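PDB 3EUR: uncharacterized protein from Bacteroides fragilis, which is of unknown function but has a thioredoxin-like fold carrying a CXXC motif, consistent with a role in thiol-disulfide redox chemistry. Local coordinates for residues T125-D130 with E137-E142; A47-G52 with P115-L120. All coordinates share one frame; numbering follows the deposited sequence.

Contact 1 (T125-D130 with E137-E142); sequences TVLLKD and EQYLAE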
loop_
_atom_site.group_PDB
_atom_site.type_symbol
_atom_site.label_atom_id
_atom_site.label_comp_id
_atom_site.label_asym_id
_atom_site.label_seq_id
_atom_site.Cartn_x
_atom_site.Cartn_y
_atom_site.Cartn_z
ATOM N N THR A 125 7.580 -8.134 7.857
ATOM C CA THR A 125 6.745 -9.237 8.342
ATOM C C THR A 125 5.286 -8.769 8.370
ATOM O O THR A 125 4.981 -7.677 8.829
ATOM C CB THR A 125 7.188 -9.680 9.735
ATOM O OG1 THR A 125 8.547 -10.082 9.682
ATOM C CG2 THR A 125 6.339 -10.837 10.303
ATOM N N VAL A 126 4.387 -9.645 7.911
ATOM C CA VAL A 126 2.985 -9.347 7.846
ATOM C C VAL A 126 2.368 -9.360 9.230
ATOM O O VAL A 126 2.312 -10.385 9.885
ATOM C CB VAL A 126 2.235 -10.304 6.889
ATOM C CG1 VAL A 126 0.745 -10.039 6.919
ATOM C CG2 VAL A 126 2.786 -10.222 5.503
ATOM N N LEU A 127 1.885 -8.198 9.663
ATOM C CA LEU A 127 1.107 -8.006 10.885
ATOM C C LEU A 127 -0.376 -8.166 10.637
ATOM O O LEU A 127 -1.095 -8.683 11.510
ATOM C CB LEU A 127 1.402 -6.651 11.501
ATOM C CG LEU A 127 2.860 -6.337 11.861
ATOM C CD1 LEU A 127 2.982 -4.928 12.360
ATOM C CD2 LEU A 127 3.421 -7.379 12.818
ATOM N N LEU A 128 -0.887 -7.668 9.517
ATOM C CA LEU A 128 -2.265 -7.850 9.106
ATOM C C LEU A 128 -2.265 -8.087 7.597
ATOM O O LEU A 128 -1.621 -7.364 6.856
ATOM C CB LEU A 128 -3.143 -6.639 9.399
ATOM C CG LEU A 128 -3.331 -6.215 10.816
ATOM C CD1 LEU A 128 -3.984 -4.829 10.882
ATOM C CD2 LEU A 128 -4.155 -7.259 11.585
ATOM N N LYS A 129 -2.946 -9.144 7.169
ATOM C CA LYS A 129 -3.135 -9.500 5.787
ATOM C C LYS A 129 -4.539 -9.108 5.315
ATOM O O LYS A 129 -5.517 -9.586 5.884
ATOM C CB LYS A 129 -2.921 -11.018 5.592
ATOM C CG LYS A 129 -3.341 -11.451 4.166
ATOM C CD LYS A 129 -3.006 -12.895 3.864
ATOM C CE LYS A 129 -3.258 -13.249 2.422
ATOM N NZ LYS A 129 -2.836 -14.684 2.109
ATOM N N ASP A 130 -4.665 -8.355 4.225
ATOM C CA ASP A 130 -5.938 -8.013 3.657
ATOM C C ASP A 130 -6.932 -7.522 4.726
ATOM O O ASP A 130 -8.002 -8.048 4.896
ATOM C CB ASP A 130 -6.428 -9.190 2.815
ATOM C CG ASP A 130 -7.689 -8.872 2.162
ATOM O OD1 ASP A 130 -7.979 -7.658 2.105
ATOM O OD2 ASP A 130 -8.399 -9.819 1.704
ATOM N N GLU A 137 -6.806 0.278 12.164
ATOM C CA GLU A 137 -6.916 1.267 13.235
ATOM C C GLU A 137 -6.960 0.582 14.590
ATOM O O GLU A 137 -6.338 1.015 15.550
ATOM C CB GLU A 137 -8.161 2.144 13.046
ATOM C CG GLU A 137 -8.140 3.012 11.812
ATOM C CD GLU A 137 -9.478 3.686 11.617
ATOM O OE1 GLU A 137 -10.486 2.951 11.405
ATOM O OE2 GLU A 137 -9.543 4.939 11.653
ATOM N N GLN A 138 -7.756 -0.491 14.692
ATOM C CA GLN A 138 -7.848 -1.215 15.942
ATOM C C GLN A 138 -6.504 -1.787 16.379
ATOM O O GLN A 138 -6.127 -1.698 17.547
ATOM C CB GLN A 138 -8.900 -2.315 15.824
ATOM C CG GLN A 138 -9.289 -2.887 17.146
ATOM C CD GLN A 138 -10.099 -4.150 17.023
ATOM O OE1 GLN A 138 -10.949 -4.288 16.124
ATOM N NE2 GLN A 138 -9.837 -5.106 17.937
ATOM N N TYR A 139 -5.782 -2.368 15.435
ATOM C CA TYR A 139 -4.473 -2.957 15.738
ATOM C C TYR A 139 -3.521 -1.897 16.265
ATOM O O TYR A 139 -2.829 -2.083 17.255
ATOM C CB TYR A 139 -3.942 -3.585 14.460
ATOM C CG TYR A 139 -2.641 -4.310 14.658
ATOM C CD1 TYR A 139 -2.616 -5.668 14.884
ATOM C CD2 TYR A 139 -1.435 -3.652 14.638
ATOM C CE1 TYR A 139 -1.434 -6.361 15.079
ATOM C CE2 TYR A 139 -0.239 -4.334 14.845
ATOM C CZ TYR A 139 -0.253 -5.683 15.067
ATOM O OH TYR A 139 0.907 -6.402 15.272
ATOM N N LEU A 140 -3.473 -0.758 15.566
ATOM C CA LEU A 140 -2.533 0.286 15.935
ATOM C C LEU A 140 -2.907 1.004 17.237
ATOM O O LEU A 140 -2.038 1.505 17.945
ATOM C CB LEU A 140 -2.406 1.324 14.818
ATOM C CG LEU A 140 -1.735 0.839 13.526
ATOM C CD1 LEU A 140 -1.935 1.900 12.450
ATOM C CD2 LEU A 140 -0.257 0.439 13.810
ATOM N N ALA A 141 -4.192 1.105 17.560
ATOM C CA ALA A 141 -4.627 1.768 18.793
ATOM C C ALA A 141 -4.423 0.897 20.029
ATOM O O ALA A 141 -4.507 1.349 21.151
ATOM C CB ALA A 141 -6.078 2.178 18.620
ATOM N N GLU A 142 -4.117 -0.367 19.861
ATOM C CA GLU A 142 -3.858 -1.288 20.993
ATOM C C GLU A 142 -2.781 -0.768 21.909
ATOM O O GLU A 142 -1.796 -0.172 21.446
ATOM C CB GLU A 142 -3.427 -2.665 20.467
ATOM C CG GLU A 142 -4.516 -3.286 19.737
ATOM C CD GLU A 142 -4.280 -4.741 19.281
ATOM O OE1 GLU A 142 -3.130 -5.263 19.381
ATOM O OE2 GLU A 142 -5.264 -5.354 18.782
ATOM O OXT GLU A 142 -2.921 -0.947 23.144
#

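Contact 2 (A47-G52 with P115-L120); sequences AEMIEG and PTLYLL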
loop_
_atom_site.group_PDB
_atom_site.type_symbol
_atom_site.label_atom_id
_atom_site.label_comp_id
_atom_site.label_asym_id
_atom_site.label_seq_id
_atom_site.Cartn_x
_atom_site.Cartn_y
_atom_site.Cartn_z
ATOM N N ALA A 47 -11.558 5.082 -3.968
ATOM C CA ALA A 47 -11.713 6.479 -3.595
ATOM C C ALA A 47 -12.106 6.574 -2.139
ATOM O O ALA A 47 -11.539 7.393 -1.406
ATOM C CB ALA A 47 -12.745 7.163 -4.461
ATOM N N GLU A 48 -13.019 5.734 -1.669
ATOM C CA GLU A 48 -13.414 5.834 -0.281
ATOM C C GLU A 48 -12.299 5.377 0.649
ATOM O O GLU A 48 -12.182 5.912 1.759
ATOM C CB GLU A 48 -14.700 5.063 -0.033
ATOM C CG GLU A 48 -15.924 5.672 -0.749
ATOM C CD GLU A 48 -16.146 7.177 -0.485
ATOM O OE1 GLU A 48 -16.329 7.564 0.713
ATOM O OE2 GLU A 48 -16.147 7.962 -1.486
HETATM N N MSE A 49 -11.495 4.408 0.229
HETATM C CA MSE A 49 -10.361 4.003 1.076
HETATM C C MSE A 49 -9.320 5.118 1.165
HETATM O O MSE A 49 -8.799 5.375 2.242
HETATM C CB MSE A 49 -9.711 2.713 0.570
HETATM C CG MSE A 49 -8.624 2.157 1.538
HETATM SE SE MSE A 49 -8.032 0.365 1.131
HETATM C CE MSE A 49 -9.538 -0.589 1.824
ATOM N N ILE A 50 -9.054 5.826 0.065
ATOM C CA ILE A 50 -8.172 6.983 0.116
ATOM C C ILE A 50 -8.712 8.001 1.115
ATOM O O ILE A 50 -7.990 8.484 1.971
ATOM C CB ILE A 50 -7.993 7.655 -1.264
ATOM C CG1 ILE A 50 -7.189 6.750 -2.217
ATOM C CG2 ILE A 50 -7.258 8.950 -1.098
ATOM C CD1 ILE A 50 -7.104 7.271 -3.669
ATOM N N GLU A 51 -10.000 8.305 1.006
ATOM C CA GLU A 51 -10.583 9.276 1.881
ATOM C C GLU A 51 -10.525 8.825 3.331
ATOM O O GLU A 51 -10.239 9.607 4.254
ATOM C CB GLU A 51 -12.043 9.496 1.460
ATOM C CG GLU A 51 -12.172 10.510 0.349
ATOM C CD GLU A 51 -11.959 11.899 0.919
ATOM O OE1 GLU A 51 -12.804 12.321 1.717
ATOM O OE2 GLU A 51 -10.915 12.532 0.644
ATOM N N GLY A 52 -10.773 7.543 3.552
ATOM C CA GLY A 52 -10.712 6.974 4.874
ATOM C C GLY A 52 -9.348 7.043 5.503
ATOM O O GLY A 52 -9.209 7.332 6.711
ATOM N N PRO A 115 -9.544 -2.611 -3.561
ATOM C CA PRO A 115 -8.359 -2.227 -2.779
ATOM C C PRO A 115 -8.146 -3.087 -1.568
ATOM O O PRO A 115 -9.046 -3.517 -0.948
ATOM C CB PRO A 115 -8.708 -0.817 -2.321
ATOM C CG PRO A 115 -10.145 -0.815 -2.238
ATOM C CD PRO A 115 -10.601 -1.620 -3.379
ATOM N N THR A 116 -6.870 -3.318 -1.270
ATOM C CA THR A 116 -6.464 -4.149 -0.146
ATOM C C THR A 116 -5.267 -3.583 0.617
ATOM O O THR A 116 -4.320 -3.036 0.053
ATOM C CB THR A 116 -6.132 -5.585 -0.600
ATOM O OG1 THR A 116 -7.006 -5.964 -1.671
ATOM C CG2 THR A 116 -6.298 -6.560 0.554
ATOM N N LEU A 117 -5.336 -3.733 1.933
ATOM C CA LEU A 117 -4.305 -3.282 2.859
ATOM C C LEU A 117 -3.562 -4.421 3.501
ATOM O O LEU A 117 -4.153 -5.407 3.919
ATOM C CB LEU A 117 -4.946 -2.439 3.974
ATOM C CG LEU A 117 -5.651 -1.170 3.563
ATOM C CD1 LEU A 117 -6.347 -0.554 4.788
ATOM C CD2 LEU A 117 -4.692 -0.153 2.957
ATOM N N TYR A 118 -2.247 -4.261 3.596
ATOM C CA TYR A 118 -1.395 -5.086 4.451
ATOM C C TYR A 118 -0.661 -4.173 5.413
ATOM O O TYR A 118 -0.146 -3.151 4.993
ATOM C CB TYR A 118 -0.341 -5.884 3.650
ATOM C CG TYR A 118 -0.863 -6.973 2.789
ATOM C CD1 TYR A 118 -0.629 -8.292 3.157
ATOM C CD2 TYR A 118 -1.610 -6.723 1.678
ATOM C CE1 TYR A 118 -1.073 -9.349 2.415
ATOM C CE2 TYR A 118 -2.120 -7.815 0.888
ATOM C CZ TYR A 118 -1.853 -9.112 1.320
ATOM O OH TYR A 118 -2.333 -10.196 0.579
ATOM N N LEU A 119 -0.596 -4.554 6.684
ATOM C CA LEU A 119 0.226 -3.849 7.653
ATOM C C LEU A 119 1.451 -4.694 7.913
ATOM O O LEU A 119 1.336 -5.876 8.252
ATOM C CB LEU A 119 -0.537 -3.571 8.946
ATOM C CG LEU A 119 0.226 -2.723 9.979
ATOM C CD1 LEU A 119 0.421 -1.329 9.547
ATOM C CD2 LEU A 119 -0.470 -2.808 11.357
ATOM N N LEU A 120 2.625 -4.090 7.704
ATOM C CA LEU A 120 3.911 -4.769 7.787
ATOM C C LEU A 120 4.795 -4.111 8.850
ATOM O O LEU A 120 4.736 -2.876 9.026
ATOM C CB LEU A 120 4.639 -4.679 6.439
ATOM C CG LEU A 120 3.849 -5.054 5.208
ATOM C CD1 LEU A 120 4.690 -4.857 3.934
ATOM C CD2 LEU A 120 3.290 -6.453 5.253
#

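Contact 1 (T125-D130 with E137-E142)
Leu-127 and Leu-128 meet the same ring, that of Tyr-139 on the C-terminal helix, at two different places. Leu-127 lies at the phenol end and crosses the tyrosine side chain at about a right angle: its CD2 is 3.6 Å from Tyr-139 OH, and its CB is 4.0 Å from Tyr-139 CZ. Leu-128 works nearer the root, sliding past in the opposite direction, with CD1 3.8 Å from Tyr-139 CB and CD2 4.0 Å from Tyr-139 CD1. The ring can span both because its CG stands anti to the backbone N (chi1 -176°), which throws the side chain out from the helix toward the edge strand. Two consecutive leucines can point the same way because they form a classic beta bulge opposite Leu-119, the helical backbone of Leu-127 (psi -40°) breaking the usual alternation. Leu-119 itself touches Tyr-139, and Leu-140 turns to Tyr-33, Val-58 and Phe-62, so the helix packs on largely apolar side chains of two strands and helix 57-64. No hydrogen bond joins 125-130 to 137-142. The grip is therefore one of van der Waals shape, with the phenol oxygen resting against leucine carbons and no polar bond fixing its direction from this strand.

Contact 2 (A47-G52 with P115-L120)
Met-49 is the residue of helix 44-55 that reaches segment 115-120, where it meets Pro-115 and Leu-117. The helix runs on from Ala-47, directly after the Cys-His-Ala-Cys sequence: its carbonyl O accepts the N-H of Glu-51, while Glu-48 O takes that of Gly-52, so ordinary helical bonding holds the turn from which Met-49 projects. Modelled as selenomethionine, Met-49 has two conformers, and in the one described here the chain runs nearly straight off the helix, with CG anti to the backbone N (chi1 -173°), before bending at the selenium (chi3 -77°). That places SE between two neighbours, 3.7 Å from Pro-115 CB and 3.7 Å from Leu-117 CG. With the leucine the meeting is tip to tip, and its CD2 also lies 3.8 Å from Met-49 SE. Beyond the bend the terminal methyl lies loosely alongside the proline, where Met-49 CE is 4.1 Å from Pro-115 CG and equally 4.1 Å from Pro-115 O. A cis peptide bond precedes Pro-115, and a cis-proline at the start of a strand, facing the helix that begins at a Cys-X-X-Cys motif, is a hallmark of the thioredoxin fold; in relatives the cis-proline packs beside the redox-active cysteines. Phe-37 of strand 33-38 touches Met-49, Pro-115 and Leu-117 alike. Ile-50, one residue further, packs on Phe-37, Phe-89 and Trp-93, and Glu-51 and Gly-52 carry the helix onward.

Contacts 1 and 2 have centres about 12 Å apart; along the chain both segments of contact 2 come first, and those of contact 1 follow after a short turn. Strands 116-120 and 126-131 are antiparallel neighbours in the mixed sheet, with 126-131 as its edge, and Leu-119 stitches them together: its O is 2.8 Å from Leu-127 N and its N 3.0 Å from Leu-128 O, both probable hydrogen bonds. Helices 44-55 and 133-141 pack on one face of the sheet, since Leu-117 touches Met-49 and Val-136, and Leu-119 touches Leu-140. Strand 116-120 thus connects the cis-proline region with the C-terminal helix of the thioredoxin-like fold.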